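Local atomic coordinates of 3-keto-5-aminohexanoate cleavage protein (Archaeoglobus fulgidus, PDB entry 3LOT), a protein that probably cleaves beta-keto acids such as 3-keto-5-aminohexanoate, acting as a transferase with a zinc ion held in a TIM-barrel fold. Residues 36-41 with 73-78; 47-52 with 79-84; 51-56 with 65-70; 85-90 with 102-107. All coordinates share one frame; numbering follows the deposited sequence. Where two conformers were deposited one is given.

Contact 1: 36-41 with 73-78; sequences EEAVKA and REIKKQ
Val39 and Ile75 bring the helices 36-41 and 73-78 closest together, their CA atoms 6.3 Å apart. The axes of the two short segments run in the same general sense, 35° from parallel, and approach to 9.4 Å; Ala38, Val39 and Ile75 meet between them. Ala38 supplies a single methyl, on which the tip of Ile75 rests: CD1 of Ile75 lies 3.6 Å from CB of Ala38. One residue further on, CG2 of Val39 meets CG2 of Ile75 at 4.2 Å, a looser apolar touch. Gln78 crosses Val39 at about a right angle; its CB lies 3.8 Å from CG2 of Val39, and its OE1 comes to 3.6 Å from CG1 of Val39. Beyond this apolar patch Gln78 reaches Glu36. The CB of Glu36 points away from the neighbouring helix, but a bend at chi2 (-60°) turns CD back, and OE2 beyond it accepts a hydrogen bond from NE2 of Gln78 at 3.2 Å. That bond is nearly straight, 172° at the hydrogen, and OE2 lies in the amide plane of Gln78. Val35 extends the packing on Ile75 and Gln78, while Ile75 also touches Val81 and Ile83 of the sheet beneath. Two successive helices set side by side, both resting on parallel strands, belong to the outer layer of the TIM barrel.

Contact 2: 47-52 with 79-84; sequences GMVHIH and SDVVIN. With ZN (zinc ion), chain P.
The backbone O of Asn84 is gripped by Ile51 and His50 together: Ile51 N donates to it at 2.8 Å, His50 ND1 adds a weak bond at 3.4 Å, and the CA of His50 makes a CA-H...O contact at 3.3 Å. Strands 48-51 and 82-84 are neighbouring parallel strands of the TIM barrel. Further back, Asn84 N donates to Val49 O at 2.8 Å and Val49 N to Val82 O at 2.9 Å, so backbone bonds pass back and forth between the strands. Met48, His50, Val82 and Asn84 share one face of the sheet. On it, ND1 of His50 also donates to OD1 of Asn84 at 3.0 Å, bent to 142° at the hydrogen. OD1 lies near the imidazole plane at the ring edge, whereas ND1 stands above the carbonyl plane of the amide, 69° out of it; ring and amide planes are 89° apart. An alanine in place of Asn84 would probably leave His50 ND1 with just the weak backbone bond in this contact, its ring freer to turn, and Glu172 without its weak amide partner. Val49 and Ile83 point to the other face; Val49 also packs on Val81, and Ile51 CG1 meets Ile83 CG2. Asn84 is thus a second-shell residue of the metal site, since the NE2 of His50 binds the zinc ion at 2.4 Å, alongside His52 NE2 and Glu262 OE2.

Contact 3: 51-56 with 65-70; sequences IHARDP and VEVFRY. With ZN (zinc ion), chain P.
The Phe68 ring meets the strand through two quite different surfaces, Ala53 over a face and a carbonyl oxygen at the edge, and no hydrogen bond crosses between 51-56 and 65-70. This is the packing of a beta-alpha unit of the TIM barrel, in which helix 65-78 covers the outer side of strand 48-54, the barrel strand before it, with the short strand 61-62 between. CB of Ala53 sits 4.0 Å from the ring centroid and only 18° off the normal, a CH-pi contact, displaced toward the rim where CE2 lies. At the edge and near the ring plane, Ile51 O is 3.5 Å from CE1 of Phe68. With chi1 at -81° the CG of Phe68 is placed beside its own backbone N, and the ring extends from there to the strand backbone, its CZ 3.6 Å from Ala53 N. The ring also packs on Val85 and Val103, while CB of Phe68 touches Leu107. An alanine here would probably leave a gap beside the Ala53 methyl and take away the ring that meets Val85 and Val103. CB of His52, between the two strand residues that meet the ring, points away from the helix, and its NE2 binds the zinc ion. Nearer the strand's end, the CG1 methyl of Val67 lies 3.8 Å from Ala53 CB and 4.2 Å from Arg54 O.

Contact 4: 85-90 with 102-107; sequences VTTGGG and KVVPAL
Val85 and Val103 reach toward each other tip to tip. A single methyl of Val85, CG1, meets both branches of its partner, lying 3.5 Å from CG2 of Val103 and 3.7 Å from CG1 of Val103. This double touch follows from the rotation of Val103: with chi1 at 74°, CG2 is anti to the backbone N and CG1 lies between N and the carbonyl carbon. CG1 of Val103 comes to 3.6 Å from the backbone O of Thr86. Thr87 crosses Val103 and Val104 obliquely, presenting its methyl; CG2 of Thr87 is 3.7 Å from CG2 of Val104. The hydroxyl takes another course, bonding to Thr113 O of the adjoining strand. The segment 85-90 is the loop leaving strand 82-85 at the C-terminal end of the barrel strands, the end where TIM barrels carry their active sites, and helix 103-107 packs against its first residues, Val85 to Thr87. CB of Thr86 points away from that helix, and its OG1 accepts from Gly88 N at 2.8 Å and from Gly89 N at 2.9 Å, an ST turn and an ST motif that fold the loop back on itself. OG1 of Thr86 is also hydrogen-bonded to an unidentified molecule close to the zinc ion, which probably came from the crystallisation liquor.

In the fold
Contacts 1 to 4 follow one sector of the barrel from its helical layer to the metal site. The centres of contacts 1 and 2 lie 8 Å apart, and Ile75 CG2 meets Val81 CG1 at 3.5 Å where helices rest on strands. Contact 3 shares Ile51 and His52 with contact 2, which puts the zinc ion next to both. Contacts 3 and 4 have centres 10 Å apart, and Phe68 CE1 packs 3.5 Å from Val85 CG1. A probable hydrogen bond joins Ile51 O to Thr86 N at 3.1 Å. The side chain of Thr86 is about 4 Å from the zinc ion, whereas that of Ala38 in contact 1 is about 13 Å away from it.

Contact 1: 36-41 with 73-78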
loop_
_atom_site.group_PDB
_atom_site.type_symbol
_atom_site.label_atom_id
_atom_site.label_comp_id
_atom_site.label_asym_id
_atom_site.label_seq_id
_atom_site.Cartn_x
_atom_site.Cartn_y
_atom_site.Cartn_z
ATOM N N GLU D 36 -32.171 -22.194 -16.930
ATOM C CA GLU D 36 -31.497 -22.426 -18.204
ATOM C C GLU D 36 -30.178 -21.664 -18.285
ATOM O O GLU D 36 -29.174 -22.208 -18.747
ATOM C CB GLU D 36 -32.397 -22.062 -19.391
ATOM C CG GLU D 36 -33.485 -23.045 -19.634
ATOM C CD GLU D 36 -32.917 -24.457 -19.932
ATOM O OE1 GLU D 36 -32.067 -24.548 -20.883
ATOM O OE2 GLU D 36 -33.330 -25.457 -19.224
ATOM N N GLU D 37 -30.162 -20.428 -17.793
ATOM C CA GLU D 37 -28.933 -19.651 -17.787
ATOM C C GLU D 37 -27.911 -20.200 -16.817
ATOM O O GLU D 37 -26.746 -20.138 -17.118
ATOM C CB GLU D 37 -29.217 -18.211 -17.415
ATOM C CG GLU D 37 -29.814 -17.444 -18.534
ATOM C CD GLU D 37 -28.736 -16.983 -19.527
ATOM O OE1 GLU D 37 -28.065 -15.917 -19.273
ATOM O OE2 GLU D 37 -28.592 -17.705 -20.547
ATOM N N ALA D 38 -28.334 -20.754 -15.673
ATOM C CA ALA D 38 -27.399 -21.367 -14.740
ATOM C C ALA D 38 -26.723 -22.604 -15.396
ATOM O O ALA D 38 -25.514 -22.792 -15.265
ATOM C CB ALA D 38 -28.104 -21.762 -13.459
ATOM N N VAL D 39 -27.529 -23.444 -16.061
ATOM C CA VAL D 39 -27.064 -24.705 -16.688
ATOM C C VAL D 39 -26.123 -24.348 -17.852
ATOM O O VAL D 39 -25.018 -24.916 -18.010
ATOM C CB VAL D 39 -28.243 -25.616 -17.088
ATOM C CG1 VAL D 39 -27.741 -26.877 -17.790
ATOM C CG2 VAL D 39 -29.065 -25.989 -15.839
ATOM N N LYS D 40 -26.511 -23.357 -18.644
ATOM C CA LYS D 40 -25.608 -22.861 -19.679
ATOM C C LYS D 40 -24.294 -22.310 -19.103
ATOM O O LYS D 40 -23.247 -22.525 -19.679
ATOM C CB LYS D 40 -26.297 -21.811 -20.541
ATOM C CG LYS D 40 -27.399 -22.460 -21.424
ATOM C CD LYS D 40 -28.232 -21.464 -22.208
ATOM C CE LYS D 40 -29.613 -22.078 -22.553
ATOM N NZ LYS D 40 -30.446 -21.191 -23.407
ATOM N N ALA D 41 -24.352 -21.604 -17.981
ATOM C CA ALA D 41 -23.145 -21.044 -17.387
ATOM C C ALA D 41 -22.172 -22.138 -16.904
ATOM O O ALA D 41 -20.939 -22.075 -17.141
ATOM C CB ALA D 41 -23.528 -20.092 -16.231
ATOM N N ARG D 73 -33.929 -27.055 -7.640
ATOM C CA ARG D 73 -34.210 -28.432 -7.975
ATOM C C ARG D 73 -34.033 -28.683 -9.474
ATOM O O ARG D 73 -33.474 -29.696 -9.889
ATOM C CB ARG D 73 -35.636 -28.822 -7.557
ATOM C CG ARG D 73 -35.994 -30.283 -7.902
ATOM C CD ARG D 73 -37.411 -30.677 -7.417
ATOM N NE ARG D 73 -38.412 -29.690 -7.837
ATOM C CZ ARG D 73 -39.177 -28.955 -7.020
ATOM N NH1 ARG D 73 -39.127 -29.087 -5.699
ATOM N NH2 ARG D 73 -40.047 -28.094 -7.550
ATOM N N GLU D 74 -34.524 -27.755 -10.279
ATOM C CA GLU D 74 -34.439 -27.879 -11.727
ATOM C C GLU D 74 -33.015 -27.752 -12.229
ATOM O O GLU D 74 -32.646 -28.448 -13.177
ATOM C CB GLU D 74 -35.354 -26.841 -12.403
ATOM C CG GLU D 74 -36.855 -27.106 -12.170
ATOM C CD GLU D 74 -37.382 -28.250 -13.030
ATOM O OE1 GLU D 74 -37.205 -28.191 -14.256
ATOM O OE2 GLU D 74 -37.968 -29.199 -12.494
ATOM N N ILE D 75 -32.206 -26.864 -11.634
ATOM C CA ILE D 75 -30.784 -26.801 -12.021
ATOM C C ILE D 75 -30.128 -28.163 -11.700
ATOM O O ILE D 75 -29.419 -28.783 -12.549
ATOM C CB ILE D 75 -29.998 -25.668 -11.318
ATOM C CG1 ILE D 75 -30.507 -24.285 -11.747
ATOM C CG2 ILE D 75 -28.489 -25.759 -11.689
ATOM C CD1 ILE D 75 -30.073 -23.145 -10.809
ATOM N N LYS D 76 -30.389 -28.661 -10.495
ATOM C CA LYS D 76 -29.761 -29.938 -10.035
ATOM C C LYS D 76 -30.121 -31.149 -10.926
ATOM O O LYS D 76 -29.296 -32.024 -11.124
ATOM C CB LYS D 76 -30.120 -30.200 -8.563
ATOM C CG LYS D 76 -29.574 -31.474 -7.936
ATOM C CD LYS D 76 -29.993 -31.494 -6.479
ATOM C CE LYS D 76 -29.833 -32.825 -5.814
ATOM N NZ LYS D 76 -30.757 -33.772 -6.439
ATOM N N LYS D 77 -31.340 -31.174 -11.466
ATOM C CA LYS D 77 -31.711 -32.191 -12.446
ATOM C C LYS D 77 -30.802 -32.222 -13.664
ATOM O O LYS D 77 -30.529 -33.289 -14.197
ATOM C CB LYS D 77 -33.128 -31.972 -12.962
ATOM C CG LYS D 77 -34.186 -32.484 -12.034
ATOM C CD LYS D 77 -35.562 -32.238 -12.648
ATOM C CE LYS D 77 -36.628 -32.325 -11.583
ATOM N NZ LYS D 77 -37.958 -32.052 -12.175
ATOM N N GLN D 78 -30.385 -31.051 -14.132
ATOM C CA GLN D 78 -29.592 -30.944 -15.348
ATOM C C GLN D 78 -28.080 -30.871 -15.112
ATOM O O GLN D 78 -27.300 -31.183 -16.019
ATOM C CB GLN D 78 -30.007 -29.707 -16.134
ATOM C CG GLN D 78 -31.456 -29.741 -16.574
ATOM C CD GLN D 78 -31.745 -28.596 -17.476
ATOM O OE1 GLN D 78 -31.013 -28.361 -18.405
ATOM N NE2 GLN D 78 -32.802 -27.854 -17.193
#

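Contact 2: 47-52 with 79-84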
loop_
_atom_site.group_PDB
_atom_site.type_symbol
_atom_site.label_atom_id
_atom_site.label_comp_id
_atom_site.label_asym_id
_atom_site.label_seq_id
_atom_site.Cartn_x
_atom_site.Cartn_y
_atom_site.Cartn_z
ATOM N N GLY D 47 -17.994 -23.388 -12.343
ATOM C CA GLY D 47 -18.089 -24.482 -11.413
ATOM C C GLY D 47 -19.123 -24.213 -10.334
ATOM O O GLY D 47 -19.561 -25.166 -9.651
HETATM N N MSE D 48 -19.464 -22.930 -10.168
HETATM C CA MSE D 48 -20.475 -22.465 -9.212
HETATM C C MSE D 48 -21.394 -21.413 -9.857
HETATM O O MSE D 48 -20.944 -20.546 -10.614
HETATM C CB MSE D 48 -19.808 -21.877 -7.959
HETATM C CG MSE D 48 -20.768 -21.695 -6.757
HETATM SE SE MSE D 48 -19.930 -21.586 -4.968
HETATM C CE MSE D 48 -18.388 -20.412 -5.292
ATOM N N VAL D 49 -22.682 -21.514 -9.539
ATOM C CA VAL D 49 -23.657 -20.526 -9.918
ATOM C C VAL D 49 -24.271 -19.896 -8.671
ATOM O O VAL D 49 -24.542 -20.575 -7.664
ATOM C CB VAL D 49 -24.758 -21.093 -10.845
ATOM C CG1 VAL D 49 -24.159 -21.478 -12.140
ATOM C CG2 VAL D 49 -25.529 -22.234 -10.226
ATOM N N HIS D 50 -24.499 -18.593 -8.758
ATOM C CA HIS D 50 -25.100 -17.852 -7.667
ATOM C C HIS D 50 -26.520 -17.420 -8.017
ATOM O O HIS D 50 -26.712 -16.767 -9.009
ATOM C CB HIS D 50 -24.217 -16.670 -7.332
ATOM C CG HIS D 50 -24.751 -15.836 -6.238
ATOM N ND1 HIS D 50 -24.983 -16.330 -4.972
ATOM C CD2 HIS D 50 -25.139 -14.537 -6.220
ATOM C CE1 HIS D 50 -25.465 -15.362 -4.217
ATOM N NE2 HIS D 50 -25.542 -14.264 -4.942
ATOM N N ILE D 51 -27.488 -17.835 -7.193
ATOM C CA ILE D 51 -28.920 -17.763 -7.521
ATOM C C ILE D 51 -29.706 -16.793 -6.609
ATOM O O ILE D 51 -29.611 -16.881 -5.373
ATOM C CB ILE D 51 -29.583 -19.188 -7.464
ATOM C CG1 ILE D 51 -28.924 -20.148 -8.492
ATOM C CG2 ILE D 51 -31.119 -19.123 -7.653
ATOM C CD1 ILE D 51 -28.839 -19.647 -9.943
ATOM N N HIS D 52 -30.406 -15.850 -7.236
ATOM C CA HIS D 52 -31.550 -15.143 -6.653
ATOM C C HIS D 52 -32.864 -15.590 -7.322
ATOM O O HIS D 52 -32.869 -16.065 -8.453
ATOM C CB HIS D 52 -31.474 -13.642 -6.895
ATOM C CG HIS D 52 -30.365 -12.938 -6.172
ATOM N ND1 HIS D 52 -30.582 -11.816 -5.387
ATOM C CD2 HIS D 52 -29.032 -13.165 -6.144
ATOM C CE1 HIS D 52 -29.434 -11.408 -4.887
ATOM N NE2 HIS D 52 -28.483 -12.212 -5.323
ATOM N N SER D 79 -27.641 -30.472 -13.922
ATOM C CA SER D 79 -26.226 -30.163 -13.754
ATOM C C SER D 79 -25.716 -30.484 -12.368
ATOM O O SER D 79 -26.478 -30.413 -11.402
ATOM C CB SER D 79 -26.014 -28.672 -14.067
ATOM O OG SER D 79 -24.673 -28.298 -13.799
ATOM N N ASP D 80 -24.430 -30.843 -12.272
ATOM C CA ASP D 80 -23.762 -31.030 -10.975
ATOM C C ASP D 80 -23.124 -29.739 -10.424
ATOM O O ASP D 80 -22.439 -29.757 -9.411
ATOM C CB ASP D 80 -22.753 -32.203 -10.997
ATOM C CG ASP D 80 -21.536 -31.955 -11.855
ATOM O OD1 ASP D 80 -21.545 -31.008 -12.654
ATOM O OD2 ASP D 80 -20.545 -32.741 -11.743
ATOM N N VAL D 81 -23.351 -28.633 -11.110
ATOM C CA VAL D 81 -22.874 -27.338 -10.655
ATOM C C VAL D 81 -23.178 -27.090 -9.187
ATOM O O VAL D 81 -24.237 -27.507 -8.679
ATOM C CB VAL D 81 -23.495 -26.190 -11.503
ATOM C CG1 VAL D 81 -24.988 -26.023 -11.198
ATOM C CG2 VAL D 81 -22.712 -24.879 -11.298
ATOM N N VAL D 82 -22.247 -26.426 -8.492
ATOM C CA VAL D 82 -22.493 -26.004 -7.116
ATOM C C VAL D 82 -23.491 -24.817 -7.131
ATOM O O VAL D 82 -23.297 -23.818 -7.829
ATOM C CB VAL D 82 -21.173 -25.652 -6.354
ATOM C CG1 VAL D 82 -21.458 -25.189 -4.921
ATOM C CG2 VAL D 82 -20.212 -26.885 -6.316
ATOM N N ILE D 83 -24.592 -24.986 -6.409
ATOM C CA ILE D 83 -25.674 -24.004 -6.388
ATOM C C ILE D 83 -25.566 -23.181 -5.111
ATOM O O ILE D 83 -25.826 -23.671 -3.977
ATOM C CB ILE D 83 -27.068 -24.685 -6.475
ATOM C CG1 ILE D 83 -27.170 -25.569 -7.751
ATOM C CG2 ILE D 83 -28.141 -23.589 -6.364
ATOM C CD1 ILE D 83 -28.327 -26.589 -7.768
ATOM N N ASN D 84 -25.079 -21.968 -5.281
ATOM C CA ASN D 84 -24.888 -20.998 -4.192
ATOM C C ASN D 84 -26.124 -20.103 -4.143
ATOM O O ASN D 84 -26.411 -19.407 -5.124
ATOM C CB ASN D 84 -23.629 -20.165 -4.523
ATOM C CG ASN D 84 -23.318 -19.058 -3.487
ATOM O OD1 ASN D 84 -24.219 -18.392 -3.004
ATOM N ND2 ASN D 84 -22.017 -18.818 -3.214
HETATM ZN ZN ZN P . -26.187 -11.925 -5.106
#

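Contact 3: 51-56 with 65-70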
loop_
_atom_site.group_PDB
_atom_site.type_symbol
_atom_site.label_atom_id
_atom_site.label_comp_id
_atom_site.label_asym_id
_atom_site.label_seq_id
_atom_site.Cartn_x
_atom_site.Cartn_y
_atom_site.Cartn_z
ATOM N N ILE D 51 -27.488 -17.835 -7.193
ATOM C CA ILE D 51 -28.920 -17.763 -7.521
ATOM C C ILE D 51 -29.706 -16.793 -6.609
ATOM O O ILE D 51 -29.611 -16.881 -5.373
ATOM C CB ILE D 51 -29.583 -19.188 -7.464
ATOM C CG1 ILE D 51 -28.924 -20.148 -8.492
ATOM C CG2 ILE D 51 -31.119 -19.123 -7.653
ATOM C CD1 ILE D 51 -28.839 -19.647 -9.943
ATOM N N HIS D 52 -30.406 -15.850 -7.236
ATOM C CA HIS D 52 -31.550 -15.143 -6.653
ATOM C C HIS D 52 -32.864 -15.590 -7.322
ATOM O O HIS D 52 -32.869 -16.065 -8.453
ATOM C CB HIS D 52 -31.474 -13.642 -6.895
ATOM C CG HIS D 52 -30.365 -12.938 -6.172
ATOM N ND1 HIS D 52 -30.582 -11.816 -5.387
ATOM C CD2 HIS D 52 -29.032 -13.165 -6.144
ATOM C CE1 HIS D 52 -29.434 -11.408 -4.887
ATOM N NE2 HIS D 52 -28.483 -12.212 -5.323
ATOM N N ALA D 53 -33.974 -15.372 -6.622
ATOM C CA ALA D 53 -35.310 -15.546 -7.193
ATOM C C ALA D 53 -35.863 -14.183 -7.637
ATOM O O ALA D 53 -35.536 -13.142 -7.058
ATOM C CB ALA D 53 -36.231 -16.165 -6.150
ATOM N N ARG D 54 -36.734 -14.228 -8.639
ATOM C CA ARG D 54 -37.497 -13.100 -9.116
ATOM C C ARG D 54 -38.925 -13.582 -9.397
ATOM O O ARG D 54 -39.143 -14.694 -9.894
ATOM C CB ARG D 54 -36.921 -12.583 -10.414
ATOM C CG ARG D 54 -35.630 -11.843 -10.242
ATOM C CD ARG D 54 -35.121 -11.420 -11.554
ATOM N NE ARG D 54 -33.887 -10.647 -11.434
ATOM C CZ ARG D 54 -33.795 -9.357 -11.112
ATOM N NH1 ARG D 54 -34.847 -8.612 -10.795
ATOM N NH2 ARG D 54 -32.609 -8.811 -11.031
ATOM N N ASP D 55 -39.882 -12.727 -9.081
ATOM C CA ASP D 55 -41.292 -12.974 -9.405
ATOM C C ASP D 55 -41.449 -13.124 -10.925
ATOM O O ASP D 55 -41.050 -12.233 -11.675
ATOM C CB ASP D 55 -42.060 -11.770 -8.848
ATOM C CG ASP D 55 -43.542 -11.926 -8.893
ATOM O OD1 ASP D 55 -44.071 -12.681 -9.731
ATOM O OD2 ASP D 55 -44.177 -11.240 -8.074
ATOM N N PRO D 56 -42.026 -14.257 -11.406
ATOM C CA PRO D 56 -42.149 -14.514 -12.859
ATOM C C PRO D 56 -43.032 -13.519 -13.609
ATOM O O PRO D 56 -42.785 -13.258 -14.788
ATOM C CB PRO D 56 -42.830 -15.882 -12.940
ATOM C CG PRO D 56 -43.047 -16.334 -11.549
ATOM C CD PRO D 56 -42.772 -15.242 -10.598
ATOM N N VAL D 65 -39.247 -18.890 -0.840
ATOM C CA VAL D 65 -38.416 -20.093 -0.832
ATOM C C VAL D 65 -38.960 -21.174 -1.768
ATOM O O VAL D 65 -38.206 -22.032 -2.217
ATOM C CB VAL D 65 -38.178 -20.690 0.602
ATOM C CG1 VAL D 65 -37.487 -19.670 1.512
ATOM C CG2 VAL D 65 -39.477 -21.198 1.206
ATOM N N GLU D 66 -40.256 -21.155 -2.072
ATOM C CA GLU D 66 -40.764 -22.089 -3.073
ATOM C C GLU D 66 -40.248 -21.816 -4.481
ATOM O O GLU D 66 -40.070 -22.770 -5.263
ATOM C CB GLU D 66 -42.277 -22.187 -3.057
ATOM C CG GLU D 66 -42.819 -22.942 -1.797
ATOM C CD GLU D 66 -41.788 -23.820 -1.019
ATOM O OE1 GLU D 66 -41.136 -24.728 -1.614
ATOM O OE2 GLU D 66 -41.677 -23.607 0.224
ATOM N N VAL D 67 -39.957 -20.551 -4.770
ATOM C CA VAL D 67 -39.361 -20.189 -6.056
ATOM C C VAL D 67 -37.892 -20.600 -6.078
ATOM O O VAL D 67 -37.399 -21.239 -7.026
ATOM C CB VAL D 67 -39.548 -18.663 -6.372
ATOM C CG1 VAL D 67 -38.905 -18.291 -7.712
ATOM C CG2 VAL D 67 -41.086 -18.303 -6.384
ATOM N N PHE D 68 -37.177 -20.262 -5.023
ATOM C CA PHE D 68 -35.870 -20.913 -4.825
ATOM C C PHE D 68 -35.890 -22.427 -4.961
ATOM O O PHE D 68 -35.003 -23.009 -5.601
ATOM C CB PHE D 68 -35.282 -20.570 -3.472
ATOM C CG PHE D 68 -34.619 -19.243 -3.439
ATOM C CD1 PHE D 68 -33.354 -19.084 -3.999
ATOM C CD2 PHE D 68 -35.238 -18.161 -2.843
ATOM C CE1 PHE D 68 -32.703 -17.872 -3.966
ATOM C CE2 PHE D 68 -34.609 -16.943 -2.788
ATOM C CZ PHE D 68 -33.324 -16.786 -3.359
ATOM N N ARG D 69 -36.860 -23.070 -4.328
ATOM C CA ARG D 69 -36.866 -24.533 -4.303
ATOM C C ARG D 69 -36.999 -25.057 -5.733
ATOM O O ARG D 69 -36.265 -25.976 -6.142
ATOM C CB ARG D 69 -37.940 -25.102 -3.396
ATOM C CG ARG D 69 -37.760 -26.620 -3.202
ATOM C CD ARG D 69 -38.825 -27.236 -2.376
ATOM N NE ARG D 69 -39.149 -26.478 -1.173
ATOM C CZ ARG D 69 -38.476 -26.528 -0.029
ATOM N NH1 ARG D 69 -37.378 -27.282 0.103
ATOM N NH2 ARG D 69 -38.899 -25.805 1.007
ATOM N N TYR D 70 -37.900 -24.440 -6.489
ATOM C CA TYR D 70 -38.100 -24.811 -7.876
ATOM C C TYR D 70 -36.837 -24.619 -8.707
ATOM O O TYR D 70 -36.420 -25.543 -9.404
ATOM C CB TYR D 70 -39.287 -24.044 -8.478
ATOM C CG TYR D 70 -39.506 -24.307 -9.935
ATOM C CD1 TYR D 70 -40.309 -25.378 -10.371
ATOM C CD2 TYR D 70 -38.925 -23.491 -10.883
ATOM C CE1 TYR D 70 -40.507 -25.609 -11.745
ATOM C CE2 TYR D 70 -39.088 -23.708 -12.215
ATOM C CZ TYR D 70 -39.863 -24.768 -12.661
ATOM O OH TYR D 70 -40.025 -24.932 -14.020
HETATM ZN ZN ZN P . -26.187 -11.925 -5.106
#

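Contact 4: 85-90 with 102-107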
loop_
_atom_site.group_PDB
_atom_site.type_symbol
_atom_site.label_atom_id
_atom_site.label_comp_id
_atom_site.label_asym_id
_atom_site.label_seq_id
_atom_site.Cartn_x
_atom_site.Cartn_y
_atom_site.Cartn_z
ATOM N N VAL D 85 -26.798 -20.081 -2.996
ATOM C CA VAL D 85 -28.031 -19.315 -2.811
ATOM C C VAL D 85 -27.781 -17.992 -2.050
ATOM O O VAL D 85 -26.999 -17.948 -1.109
ATOM C CB VAL D 85 -29.033 -20.180 -2.033
ATOM C CG1 VAL D 85 -30.357 -19.484 -1.905
ATOM C CG2 VAL D 85 -29.176 -21.514 -2.736
ATOM N N THR D 86 -28.455 -16.921 -2.449
ATOM C CA THR D 86 -28.339 -15.672 -1.727
ATOM C C THR D 86 -29.189 -15.703 -0.458
ATOM O O THR D 86 -30.259 -16.306 -0.396
ATOM C CB THR D 86 -28.780 -14.498 -2.566
ATOM O OG1 THR D 86 -28.436 -13.288 -1.888
ATOM C CG2 THR D 86 -30.312 -14.553 -2.790
ATOM N N THR D 87 -28.658 -15.088 0.579
ATOM C CA THR D 87 -29.445 -14.637 1.711
ATOM C C THR D 87 -29.380 -13.116 1.787
ATOM O O THR D 87 -29.880 -12.543 2.749
ATOM C CB THR D 87 -28.947 -15.220 3.076
ATOM O OG1 THR D 87 -27.688 -14.646 3.432
ATOM C CG2 THR D 87 -28.807 -16.712 3.012
ATOM N N GLY D 88 -28.760 -12.476 0.789
ATOM C CA GLY D 88 -28.692 -11.002 0.696
ATOM C C GLY D 88 -29.849 -10.422 -0.118
ATOM O O GLY D 88 -30.349 -9.328 0.175
ATOM N N GLY D 89 -30.279 -11.166 -1.147
ATOM C CA GLY D 89 -31.466 -10.841 -1.933
ATOM C C GLY D 89 -32.671 -10.424 -1.106
ATOM O O GLY D 89 -33.121 -11.167 -0.263
ATOM N N GLY D 90 -33.205 -9.224 -1.375
ATOM C CA GLY D 90 -34.265 -8.621 -0.538
ATOM C C GLY D 90 -33.773 -7.503 0.393
ATOM O O GLY D 90 -34.578 -6.685 0.910
ATOM N N LYS D 102 -34.146 -17.650 5.582
ATOM C CA LYS D 102 -35.047 -18.843 5.617
ATOM C C LYS D 102 -34.794 -19.869 4.518
ATOM O O LYS D 102 -35.138 -21.044 4.650
ATOM C CB LYS D 102 -36.501 -18.408 5.524
ATOM C CG LYS D 102 -36.948 -17.657 6.728
ATOM C CD LYS D 102 -38.422 -17.332 6.666
ATOM C CE LYS D 102 -39.022 -17.137 8.092
ATOM N NZ LYS D 102 -40.116 -16.101 8.000
ATOM N N VAL D 103 -34.209 -19.413 3.425
ATOM C CA VAL D 103 -33.828 -20.288 2.348
ATOM C C VAL D 103 -32.838 -21.352 2.827
ATOM O O VAL D 103 -32.844 -22.443 2.280
ATOM C CB VAL D 103 -33.264 -19.473 1.126
ATOM C CG1 VAL D 103 -31.855 -18.936 1.386
ATOM C CG2 VAL D 103 -33.288 -20.310 -0.113
ATOM N N VAL D 104 -32.043 -21.062 3.872
ATOM C CA VAL D 104 -30.969 -21.984 4.306
ATOM C C VAL D 104 -31.543 -23.232 5.008
ATOM O O VAL D 104 -31.206 -24.345 4.619
ATOM C CB VAL D 104 -29.821 -21.257 5.047
ATOM C CG1 VAL D 104 -28.804 -22.228 5.614
ATOM C CG2 VAL D 104 -29.112 -20.255 4.072
ATOM N N PRO D 105 -32.468 -23.064 5.957
ATOM C CA PRO D 105 -33.094 -24.242 6.544
ATOM C C PRO D 105 -34.098 -24.945 5.617
ATOM O O PRO D 105 -34.251 -26.175 5.685
ATOM C CB PRO D 105 -33.794 -23.678 7.788
ATOM C CG PRO D 105 -33.895 -22.218 7.525
ATOM C CD PRO D 105 -32.644 -21.898 6.830
ATOM N N ALA D 106 -34.747 -24.186 4.746
ATOM C CA ALA D 106 -35.646 -24.777 3.749
ATOM C C ALA D 106 -34.899 -25.654 2.735
ATOM O O ALA D 106 -35.298 -26.804 2.461
ATOM C CB ALA D 106 -36.460 -23.702 3.061
ATOM N N LEU D 107 -33.829 -25.112 2.155
ATOM C CA LEU D 107 -33.109 -25.792 1.070
ATOM C C LEU D 107 -31.833 -26.518 1.497
ATOM O O LEU D 107 -31.366 -27.387 0.769
ATOM C CB LEU D 107 -32.784 -24.831 -0.097
ATOM C CG LEU D 107 -33.880 -24.556 -1.147
ATOM C CD1 LEU D 107 -35.060 -23.952 -0.526
ATOM C CD2 LEU D 107 -33.350 -23.683 -2.255
#